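Local atomic coordinates of protein ppBat (Bacteroides thetaiotaomicron VPI-5482, PDB entry 3CNE), a protein that binds flavins such as lumichrome, riboflavin, FMN and FAD as a homodimer, and may serve as a flavin store. Residues 19-24 and 69-74; 145-150 and 160-165; 153-158 and 168-173. One frame throughout, in Å; residues are numbered along the deposited sequence.

Contact 1. Residues 19-24 and 69-74. With ZN (zinc ion), chain E.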
loop_
_atom_site.group_PDB
_atom_site.type_symbol
_atom_site.label_atom_id
_atom_site.label_comp_id
_atom_site.label_asym_id
_atom_site.label_seq_id
_atom_site.Cartn_x
_atom_site.Cartn_y
_atom_site.Cartn_z
ATOM N N PHE A 19 -3.366 1.491 1.633
ATOM C CA PHE A 19 -3.631 1.598 0.217
ATOM C C PHE A 19 -4.516 0.506 -0.384
ATOM O O PHE A 19 -5.187 0.742 -1.379
ATOM C CB PHE A 19 -2.342 1.845 -0.566
ATOM C CG PHE A 19 -1.866 3.241 -0.405
ATOM C CD1 PHE A 19 -0.912 3.552 0.540
ATOM C CD2 PHE A 19 -2.466 4.274 -1.132
ATOM C CE1 PHE A 19 -0.472 4.875 0.715
ATOM C CE2 PHE A 19 -2.048 5.583 -0.947
ATOM C CZ PHE A 19 -1.063 5.880 -0.024
ATOM N N GLN A 20 -4.514 -0.673 0.220
ATOM C CA GLN A 20 -5.542 -1.667 -0.125
ATOM C C GLN A 20 -6.941 -1.082 0.028
ATOM O O GLN A 20 -7.765 -1.229 -0.859
ATOM C CB GLN A 20 -5.405 -2.915 0.752
ATOM C CG GLN A 20 -4.292 -3.840 0.311
ATOM C CD GLN A 20 -4.375 -5.155 1.048
ATOM O OE1 GLN A 20 -5.241 -5.993 0.746
ATOM N NE2 GLN A 20 -3.521 -5.329 2.056
ATOM N N TYR A 21 -7.201 -0.388 1.136
ATOM C CA TYR A 21 -8.467 0.315 1.291
ATOM C C TYR A 21 -8.616 1.429 0.245
ATOM O O TYR A 21 -9.640 1.500 -0.430
ATOM C CB TYR A 21 -8.626 0.927 2.689
ATOM C CG TYR A 21 -8.648 -0.059 3.842
ATOM C CD1 TYR A 21 -9.679 -1.008 3.954
ATOM C CD2 TYR A 21 -7.683 -0.004 4.856
ATOM C CE1 TYR A 21 -9.717 -1.918 5.028
ATOM C CE2 TYR A 21 -7.725 -0.895 5.928
ATOM C CZ TYR A 21 -8.754 -1.845 6.006
ATOM O OH TYR A 21 -8.809 -2.739 7.051
ATOM N N LEU A 22 -7.600 2.286 0.115
ATOM C CA LEU A 22 -7.774 3.506 -0.669
ATOM C C LEU A 22 -7.906 3.204 -2.142
ATOM O O LEU A 22 -8.697 3.846 -2.828
ATOM C CB LEU A 22 -6.677 4.534 -0.401
ATOM C CG LEU A 22 -6.467 4.933 1.066
ATOM C CD1 LEU A 22 -5.459 6.068 1.150
ATOM C CD2 LEU A 22 -7.787 5.304 1.775
ATOM N N GLU A 23 -7.132 2.238 -2.635
ATOM C CA GLU A 23 -7.268 1.824 -4.019
ATOM C C GLU A 23 -8.653 1.274 -4.279
ATOM O O GLU A 23 -9.317 1.647 -5.274
ATOM C CB GLU A 23 -6.238 0.776 -4.390
ATOM C CG GLU A 23 -6.367 0.358 -5.842
ATOM C CD GLU A 23 -5.619 -0.867 -6.136
ATOM O OE1 GLU A 23 -5.760 -1.844 -5.362
ATOM O OE2 GLU A 23 -4.873 -0.849 -7.134
ATOM N N ALA A 24 -9.095 0.382 -3.406
ATOM C CA ALA A 24 -10.446 -0.196 -3.570
ATOM C C ALA A 24 -11.546 0.886 -3.596
ATOM O O ALA A 24 -12.406 0.859 -4.478
ATOM C CB ALA A 24 -10.730 -1.269 -2.505
ATOM N N ALA A 69 -19.041 5.413 7.674
ATOM C CA ALA A 69 -18.111 4.323 7.938
ATOM C C ALA A 69 -16.819 4.896 8.481
ATOM O O ALA A 69 -16.452 6.015 8.148
ATOM C CB ALA A 69 -17.822 3.516 6.663
ATOM N N LEU A 70 -16.162 4.107 9.329
ATOM C CA LEU A 70 -14.819 4.387 9.801
ATOM C C LEU A 70 -13.931 3.217 9.408
ATOM O O LEU A 70 -14.302 2.051 9.611
ATOM C CB LEU A 70 -14.820 4.569 11.308
ATOM C CG LEU A 70 -13.548 4.999 12.056
ATOM C CD1 LEU A 70 -13.914 5.622 13.387
ATOM C CD2 LEU A 70 -12.669 3.779 12.337
ATOM N N VAL A 71 -12.769 3.533 8.831
ATOM C CA VAL A 71 -11.692 2.558 8.642
ATOM C C VAL A 71 -10.561 2.863 9.631
ATOM O O VAL A 71 -10.107 4.002 9.727
ATOM C CB VAL A 71 -11.103 2.570 7.199
ATOM C CG1 VAL A 71 -9.865 1.750 7.120
ATOM C CG2 VAL A 71 -12.141 2.039 6.179
ATOM N N PHE A 72 -10.140 1.857 10.393
ATOM C CA PHE A 72 -8.956 2.017 11.233
ATOM C C PHE A 72 -7.795 1.299 10.564
ATOM O O PHE A 72 -7.761 0.060 10.488
ATOM C CB PHE A 72 -9.130 1.471 12.653
ATOM C CG PHE A 72 -7.903 1.704 13.507
ATOM C CD1 PHE A 72 -7.688 2.948 14.108
ATOM C CD2 PHE A 72 -6.929 0.723 13.636
ATOM C CE1 PHE A 72 -6.503 3.207 14.874
ATOM C CE2 PHE A 72 -5.780 0.953 14.409
ATOM C CZ PHE A 72 -5.571 2.203 15.018
ATOM N N SER A 73 -6.849 2.087 10.082
ATOM C CA SER A 73 -5.728 1.542 9.331
ATOM C C SER A 73 -4.509 1.481 10.264
ATOM O O SER A 73 -3.934 2.500 10.653
ATOM C CB SER A 73 -5.473 2.390 8.080
ATOM O OG SER A 73 -4.825 1.632 7.069
ATOM N N CYS A 74 -4.149 0.259 10.630
ATOM C CA CYS A 74 -3.226 0.015 11.692
ATOM C C CYS A 74 -1.757 0.243 11.237
ATOM O O CYS A 74 -1.461 0.349 10.054
ATOM C CB CYS A 74 -3.444 -1.422 12.152
ATOM S SG CYS A 74 -2.752 -1.844 13.753
HETATM ZN ZN ZN E . -1.151 -3.481 13.588
#

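Contact 2. Residues 145-150 and 160-165. With FMN (flavin mononucleotide), chain N.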
loop_
_atom_site.group_PDB
_atom_site.type_symbol
_atom_site.label_atom_id
_atom_site.label_comp_id
_atom_site.label_asym_id
_atom_site.label_seq_id
_atom_site.Cartn_x
_atom_site.Cartn_y
_atom_site.Cartn_z
ATOM N N ASP A 145 -9.998 -16.957 15.295
ATOM C CA ASP A 145 -8.763 -17.223 14.553
ATOM C C ASP A 145 -8.978 -17.055 13.050
ATOM O O ASP A 145 -8.080 -17.330 12.259
ATOM C CB ASP A 145 -8.256 -18.653 14.816
ATOM C CG ASP A 145 -7.844 -18.893 16.262
ATOM O OD1 ASP A 145 -7.405 -17.948 16.961
ATOM O OD2 ASP A 145 -7.953 -20.068 16.689
ATOM N N GLU A 146 -10.168 -16.609 12.657
ATOM C CA GLU A 146 -10.494 -16.428 11.231
ATOM C C GLU A 146 -9.698 -15.298 10.587
ATOM O O GLU A 146 -9.212 -14.397 11.286
ATOM C CB GLU A 146 -12.000 -16.215 11.025
ATOM C CG GLU A 146 -12.843 -17.434 11.377
ATOM C CD GLU A 146 -12.307 -18.706 10.743
ATOM O OE1 GLU A 146 -12.356 -18.809 9.495
ATOM O OE2 GLU A 146 -11.828 -19.590 11.494
ATOM N N LYS A 147 -9.596 -15.369 9.251
ATOM C CA LYS A 147 -8.843 -14.421 8.437
ATOM C C LYS A 147 -9.518 -13.056 8.439
ATOM O O LYS A 147 -8.849 -12.021 8.379
ATOM C CB LYS A 147 -8.713 -14.917 6.991
ATOM C CG LYS A 147 -7.683 -16.015 6.757
ATOM C CD LYS A 147 -7.610 -16.371 5.280
ATOM C CE LYS A 147 -6.803 -17.622 5.014
ATOM N NZ LYS A 147 -5.357 -17.315 4.904
ATOM N N SER A 148 -10.854 -13.074 8.467
ATOM C CA SER A 148 -11.651 -11.879 8.665
ATOM C C SER A 148 -12.980 -12.293 9.280
ATOM O O SER A 148 -13.323 -13.473 9.262
ATOM C CB SER A 148 -11.861 -11.102 7.364
ATOM O OG SER A 148 -12.364 -11.913 6.307
ATOM N N GLU A 149 -13.686 -11.315 9.838
ATOM C CA GLU A 149 -14.983 -11.506 10.477
ATOM C C GLU A 149 -15.862 -10.331 10.109
ATOM O O GLU A 149 -15.432 -9.166 10.178
ATOM C CB GLU A 149 -14.868 -11.567 12.009
ATOM C CG GLU A 149 -14.256 -12.860 12.562
ATOM C CD GLU A 149 -15.122 -14.120 12.345
ATOM O OE1 GLU A 149 -16.294 -14.018 11.940
ATOM O OE2 GLU A 149 -14.623 -15.226 12.606
ATOM N N ILE A 150 -17.085 -10.648 9.699
ATOM C CA ILE A 150 -18.106 -9.647 9.510
ATOM C C ILE A 150 -19.223 -10.002 10.473
ATOM O O ILE A 150 -19.812 -11.073 10.391
ATOM C CB ILE A 150 -18.567 -9.563 8.018
ATOM C CG1 ILE A 150 -17.400 -9.075 7.149
ATOM C CG2 ILE A 150 -19.784 -8.628 7.871
ATOM C CD1 ILE A 150 -17.664 -9.134 5.662
ATOM N N GLU A 160 -2.888 -7.152 7.338
ATOM C CA GLU A 160 -2.843 -6.578 5.991
ATOM C C GLU A 160 -2.913 -7.682 4.955
ATOM O O GLU A 160 -3.428 -7.480 3.864
ATOM C CB GLU A 160 -1.557 -5.743 5.764
ATOM C CG GLU A 160 -1.514 -4.435 6.555
ATOM C CD GLU A 160 -1.102 -4.617 8.035
ATOM O OE1 GLU A 160 -1.190 -3.626 8.823
ATOM O OE2 GLU A 160 -0.703 -5.754 8.410
ATOM N N ASN A 161 -2.394 -8.865 5.272
ATOM C CA ASN A 161 -2.455 -9.920 4.269
ATOM C C ASN A 161 -3.772 -10.683 4.191
ATOM O O ASN A 161 -3.932 -11.523 3.319
ATOM C CB ASN A 161 -1.292 -10.892 4.402
ATOM C CG ASN A 161 -0.924 -11.139 5.807
ATOM O OD1 ASN A 161 -1.577 -11.933 6.484
ATOM N ND2 ASN A 161 0.136 -10.445 6.293
ATOM N N THR A 162 -4.713 -10.394 5.084
ATOM C CA THR A 162 -6.044 -11.014 4.959
ATOM C C THR A 162 -7.174 -10.020 4.600
ATOM O O THR A 162 -8.379 -10.395 4.536
ATOM C CB THR A 162 -6.435 -11.776 6.225
ATOM O OG1 THR A 162 -6.541 -10.871 7.329
ATOM C CG2 THR A 162 -5.428 -12.850 6.549
ATOM N N ILE A 163 -6.801 -8.760 4.395
ATOM C CA ILE A 163 -7.777 -7.737 4.010
ATOM C C ILE A 163 -8.569 -8.182 2.764
ATOM O O ILE A 163 -9.800 -8.051 2.723
ATOM C CB ILE A 163 -7.127 -6.357 3.803
ATOM C CG1 ILE A 163 -6.732 -5.765 5.165
ATOM C CG2 ILE A 163 -8.123 -5.387 3.095
ATOM C CD1 ILE A 163 -5.795 -4.564 5.077
ATOM N N TRP A 164 -7.854 -8.762 1.791
ATOM C CA TRP A 164 -8.455 -9.271 0.553
ATOM C C TRP A 164 -9.659 -10.182 0.810
ATOM O O TRP A 164 -10.552 -10.231 -0.026
ATOM C CB TRP A 164 -7.423 -10.013 -0.319
ATOM C CG TRP A 164 -7.025 -11.391 0.184
ATOM C CD1 TRP A 164 -6.057 -11.681 1.076
ATOM C CD2 TRP A 164 -7.605 -12.650 -0.203
ATOM N NE1 TRP A 164 -5.974 -13.040 1.282
ATOM C CE2 TRP A 164 -6.915 -13.657 0.494
ATOM C CE3 TRP A 164 -8.639 -13.020 -1.083
ATOM C CZ2 TRP A 164 -7.235 -15.016 0.360
ATOM C CZ3 TRP A 164 -8.946 -14.379 -1.229
ATOM C CH2 TRP A 164 -8.250 -15.351 -0.513
ATOM N N THR A 165 -9.667 -10.909 1.940
ATOM C CA THR A 165 -10.768 -11.856 2.257
ATOM C C THR A 165 -12.105 -11.189 2.601
ATOM O O THR A 165 -13.157 -11.831 2.528
ATOM C CB THR A 165 -10.434 -12.848 3.402
ATOM O OG1 THR A 165 -10.299 -12.147 4.651
ATOM C CG2 THR A 165 -9.192 -13.662 3.083
HETATM N N1 FMN N . -4.614 -11.007 -2.523
HETATM C C2 FMN N . -3.748 -10.253 -1.757
HETATM O O2 FMN N . -3.715 -9.029 -1.922
HETATM N N3 FMN N . -2.931 -10.876 -0.824
HETATM C C4 FMN N . -2.978 -12.258 -0.663
HETATM O O4 FMN N . -2.290 -12.810 0.210
HETATM C C4A FMN N . -3.857 -13.016 -1.437
HETATM N N5 FMN N . -3.917 -14.391 -1.284
HETATM C C5A FMN N . -4.794 -15.121 -2.066
HETATM C C6 FMN N . -4.855 -16.498 -1.914
HETATM C C7 FMN N . -5.735 -17.260 -2.679
HETATM C C7M FMN N . -6.244 -18.528 -2.047
HETATM C C8 FMN N . -6.542 -16.635 -3.642
HETATM C C8M FMN N . -6.799 -17.381 -4.932
HETATM C C9 FMN N . -6.481 -15.248 -3.762
HETATM C C9A FMN N . -5.609 -14.481 -2.999
HETATM N N10 FMN N . -5.556 -13.098 -3.162
HETATM C C10 FMN N . -4.675 -12.380 -2.375
HETATM C "C1'" FMN N . -6.794 -12.354 -3.576
HETATM C "C2'" FMN N . -6.809 -11.863 -5.019
HETATM O "O2'" FMN N . -6.179 -10.596 -5.107
HETATM C "C3'" FMN N . -8.265 -11.778 -5.491
HETATM O "O3'" FMN N . -8.855 -13.062 -5.398
HETATM C "C4'" FMN N . -8.406 -11.255 -6.923
HETATM O "O4'" FMN N . -8.443 -9.837 -6.946
HETATM O O HOH W 1 -4.348 -14.983 3.141
#

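Contact 3. Residues 153-158 and 168-173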
loop_
_atom_site.group_PDB
_atom_site.type_symbol
_atom_site.label_atom_id
_atom_site.label_comp_id
_atom_site.label_asym_id
_atom_site.label_seq_id
_atom_site.Cartn_x
_atom_site.Cartn_y
_atom_site.Cartn_z
ATOM N N ASN A 153 -22.080 -4.455 12.366
ATOM C CA ASN A 153 -21.434 -3.340 11.672
ATOM C C ASN A 153 -19.912 -3.463 11.579
ATOM O O ASN A 153 -19.260 -2.572 11.044
ATOM C CB ASN A 153 -21.816 -2.015 12.319
ATOM C CG ASN A 153 -23.306 -1.813 12.378
ATOM O OD1 ASN A 153 -24.036 -2.108 11.415
ATOM N ND2 ASN A 153 -23.781 -1.313 13.514
ATOM N N PHE A 154 -19.362 -4.584 12.065
ATOM C CA PHE A 154 -17.919 -4.767 12.145
ATOM C C PHE A 154 -17.353 -5.632 11.030
ATOM O O PHE A 154 -17.758 -6.769 10.853
ATOM C CB PHE A 154 -17.504 -5.335 13.514
ATOM C CG PHE A 154 -17.768 -4.401 14.642
ATOM C CD1 PHE A 154 -16.808 -3.465 15.030
ATOM C CD2 PHE A 154 -18.989 -4.425 15.306
ATOM C CE1 PHE A 154 -17.068 -2.559 16.060
ATOM C CE2 PHE A 154 -19.247 -3.531 16.362
ATOM C CZ PHE A 154 -18.292 -2.603 16.729
ATOM N N PHE A 155 -16.385 -5.069 10.316
ATOM C CA PHE A 155 -15.702 -5.738 9.214
ATOM C C PHE A 155 -14.221 -5.692 9.587
ATOM O O PHE A 155 -13.572 -4.671 9.415
ATOM C CB PHE A 155 -15.946 -4.973 7.900
ATOM C CG PHE A 155 -17.387 -4.975 7.441
ATOM C CD1 PHE A 155 -17.745 -5.601 6.241
ATOM C CD2 PHE A 155 -18.384 -4.354 8.189
ATOM C CE1 PHE A 155 -19.084 -5.630 5.807
ATOM C CE2 PHE A 155 -19.728 -4.377 7.760
ATOM C CZ PHE A 155 -20.064 -5.019 6.565
ATOM N N THR A 156 -13.696 -6.787 10.132
ATOM C CA THR A 156 -12.324 -6.779 10.610
ATOM C C THR A 156 -11.532 -7.917 9.985
ATOM O O THR A 156 -12.068 -9.000 9.722
ATOM C CB THR A 156 -12.238 -6.832 12.155
ATOM O OG1 THR A 156 -12.812 -8.057 12.644
ATOM C CG2 THR A 156 -12.988 -5.669 12.766
ATOM N N ALA A 157 -10.261 -7.640 9.717
ATOM C CA ALA A 157 -9.357 -8.636 9.154
ATOM C C ALA A 157 -8.187 -8.825 10.114
ATOM O O ALA A 157 -7.770 -7.881 10.790
ATOM C CB ALA A 157 -8.878 -8.191 7.793
ATOM N N GLN A 158 -7.683 -10.048 10.176
ATOM C CA GLN A 158 -6.579 -10.401 11.037
ATOM C C GLN A 158 -5.363 -9.484 10.805
ATOM O O GLN A 158 -4.763 -8.985 11.762
ATOM C CB GLN A 158 -6.203 -11.862 10.795
ATOM C CG GLN A 158 -5.295 -12.431 11.846
ATOM C CD GLN A 158 -5.030 -13.902 11.660
ATOM O OE1 GLN A 158 -4.071 -14.288 10.987
ATOM N NE2 GLN A 158 -5.863 -14.735 12.276
ATOM N N PRO A 168 -14.072 -7.317 -0.797
ATOM C CA PRO A 168 -15.237 -7.276 -1.699
ATOM C C PRO A 168 -16.556 -7.048 -0.953
ATOM O O PRO A 168 -17.419 -6.321 -1.452
ATOM C CB PRO A 168 -15.231 -8.678 -2.346
ATOM C CG PRO A 168 -13.771 -9.084 -2.290
ATOM C CD PRO A 168 -13.375 -8.614 -0.907
ATOM N N LYS A 169 -16.707 -7.655 0.222
ATOM C CA LYS A 169 -17.904 -7.432 1.044
ATOM C C LYS A 169 -17.960 -5.982 1.543
ATOM O O LYS A 169 -19.026 -5.395 1.611
ATOM C CB LYS A 169 -17.964 -8.434 2.221
ATOM C CG LYS A 169 -18.231 -9.897 1.797
ATOM C CD LYS A 169 -18.470 -10.860 2.976
ATOM C CE LYS A 169 -17.188 -11.301 3.723
ATOM N NZ LYS A 169 -16.519 -12.584 3.256
ATOM N N VAL A 170 -16.801 -5.401 1.884
ATOM C CA VAL A 170 -16.758 -4.017 2.363
ATOM C C VAL A 170 -17.190 -3.080 1.246
ATOM O O VAL A 170 -17.983 -2.164 1.460
ATOM C CB VAL A 170 -15.351 -3.621 2.835
ATOM C CG1 VAL A 170 -15.311 -2.131 3.200
ATOM C CG2 VAL A 170 -14.966 -4.474 4.009
ATOM N N ILE A 171 -16.638 -3.310 0.063
ATOM C CA ILE A 171 -16.972 -2.510 -1.110
ATOM C C ILE A 171 -18.474 -2.608 -1.387
ATOM O O ILE A 171 -19.128 -1.589 -1.567
ATOM C CB ILE A 171 -16.156 -2.917 -2.361
ATOM C CG1 ILE A 171 -14.653 -2.625 -2.175
ATOM C CG2 ILE A 171 -16.683 -2.176 -3.620
ATOM C CD1 ILE A 171 -14.357 -1.201 -1.757
ATOM N N GLU A 172 -19.001 -3.832 -1.413
ATOM C CA GLU A 172 -20.425 -4.073 -1.679
ATOM C C GLU A 172 -21.316 -3.305 -0.688
ATOM O O GLU A 172 -22.302 -2.682 -1.085
ATOM C CB GLU A 172 -20.712 -5.580 -1.698
ATOM C CG GLU A 172 -22.196 -6.002 -1.542
ATOM C CD GLU A 172 -23.011 -5.916 -2.836
ATOM O OE1 GLU A 172 -24.021 -5.161 -2.866
ATOM O OE2 GLU A 172 -22.655 -6.604 -3.824
ATOM N N ALA A 173 -20.933 -3.306 0.586
ATOM C CA ALA A 173 -21.683 -2.592 1.650
ATOM C C ALA A 173 -21.640 -1.068 1.527
ATOM O O ALA A 173 -22.531 -0.376 2.027
ATOM C CB ALA A 173 -21.191 -3.024 3.029
#

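Contact 1. Residues 19-24 and 69-74
Helix 15-27 rests on one face of the central, mostly parallel sheet of the DJ-1/PfpI fold, and Y21 is the residue that carries it onto V71 and S73 of strand 69-73. CG1 of V71 comes up under the tyrosine ring, 3.7 Å from the Y21 ring centroid and only 16° off the ring normal, a CH-pi contact displaced toward the CD2-CE2 rim. That methyl is presented to the ring because CG1 of V71 is anti to the backbone N (chi1 170°). S73 meets the same rim in the ring plane rather than over a face, with OG of S73 4.0 Å from CD2 of Y21. The phenol end passes beyond the strand: OH of Y21 is hydrogen-bonded to ND1 of H110, on the next strand, where the side chain also touches I108. With an alanine at this position, V71 CG1 would probably lose its aromatic cover and H110 ND1 its hydroxyl partner, opening a gap between helix and sheet. Just past the strand, SG of C74 binds the structural zinc ion at 2.3 Å; C111 also binds this ion. Helix and strand thus meet through dispersion and CH-pi attraction, while the polar end of the same tyrosine is tied by its hydroxyl to the strand that leads to C111, so one buried side chain spans two neighbouring strands.

Contact 2. Residues 145-150 and 160-165
S148 OG donates to OG1 of T165 at 2.7 Å, and that threonine hydroxyl passes its own proton on to the backbone, with T165 OG1 2.6 Å from O of T162. The second bond lies in the carbonyl plane at a C=O...donor angle of 154°, and T162 O also accepts from T165 N, so two donors grip one carbonyl. At the other end, OG1 of T162 stands 2.8 Å from O of K147, probably a hydrogen bond, although the hydroxyl could turn its proton to another acceptor; the same hydroxyl is bonded to N of D159. A water bridges the exposed side, accepting from K147 NZ and, at 3.1 Å, from NE1 of W164, in the plane of the indole. Packing completes the contact. The lysine chain crosses T165 at about a right angle, with CD of K147 3.8 Å from CG2 of T165, while its CG touches T162 CG2. CG2 of T165, anti to its carbonyl carbon, sits 3.4 Å above the centre of one indole face of W164; the FMN ring system covers the opposite face. N161 O of the second subunit is hydrogen-bonded to FMN, in keeping with a site shared across the dimer. A relay of hydroxyls therefore fixes the turn of T162 and T165, and through the T165 methyl it backs the tryptophan that meets the flavin.

Contact 3. Residues 153-158 and 168-173
F155 brings strand 154-157 against helix 167-174, meeting V170, A173 and the backbone of K169. The approach begins at N153, whose carbonyl O lies in the plane of the F155 ring at its edge. F154 follows on the far side of the sheet, packing on M107 and I122. F155 then turns toward the helix, its CG anti to the carbonyl carbon (chi1 -65°), which carries the ring out from the strand to run past V170 in the opposite sense. The nearest approach is made by CD1 of F155, 3.7 Å from CG2 of V170, and this methyl also reaches CB of F155 at 4.0 Å. Further out, CZ of F155 touches CB of A173 at 4.2 Å, one helical turn from K169. O of K169 lies 4.2 Å from CE1 of F155, a carbonyl already engaged by the helix through A173 N. The phenylalanine is also flanked by I150 and M106 of the two adjacent strands, and V170 reaches across to I108. T156 points away from the helix and hydrogen-bonds through OG1 to N of A129, whereas A157, further along, packs on H110 and T162. The axes of strand and helix run 10.0 Å apart at 154°, so the helix returns nearly antiparallel to the strand that precedes it. This is the usual path from a beta strand into its following helix in an alpha/beta sandwich, here the C-terminal helix covering the edge region of the DJ-1/PfpI sheet.

How the contacts relate
All three contacts serve one mixed sheet: contact 1 on the inner strand 69-73, contacts 2 and 3 on the neighbouring strands 148-151 and 154-157 toward one edge. Contact 1 closes before the others open; contacts 2 and 3 interleave along the chain. The centres of contacts 1 and 2 lie about 13 Å apart, those of contacts 1 and 3 about 10 Å, and those of contacts 2 and 3 about 9 Å. Probable hydrogen bonds from E149 N to T156 O and from Q158 N to K147 O join the two edge strands. A24 packs against I171, bringing two helices together on one face, and Q20 NE2, probably hydrogen-bonded to E160 O, ties helix 15-27 to the flavin-binding loop.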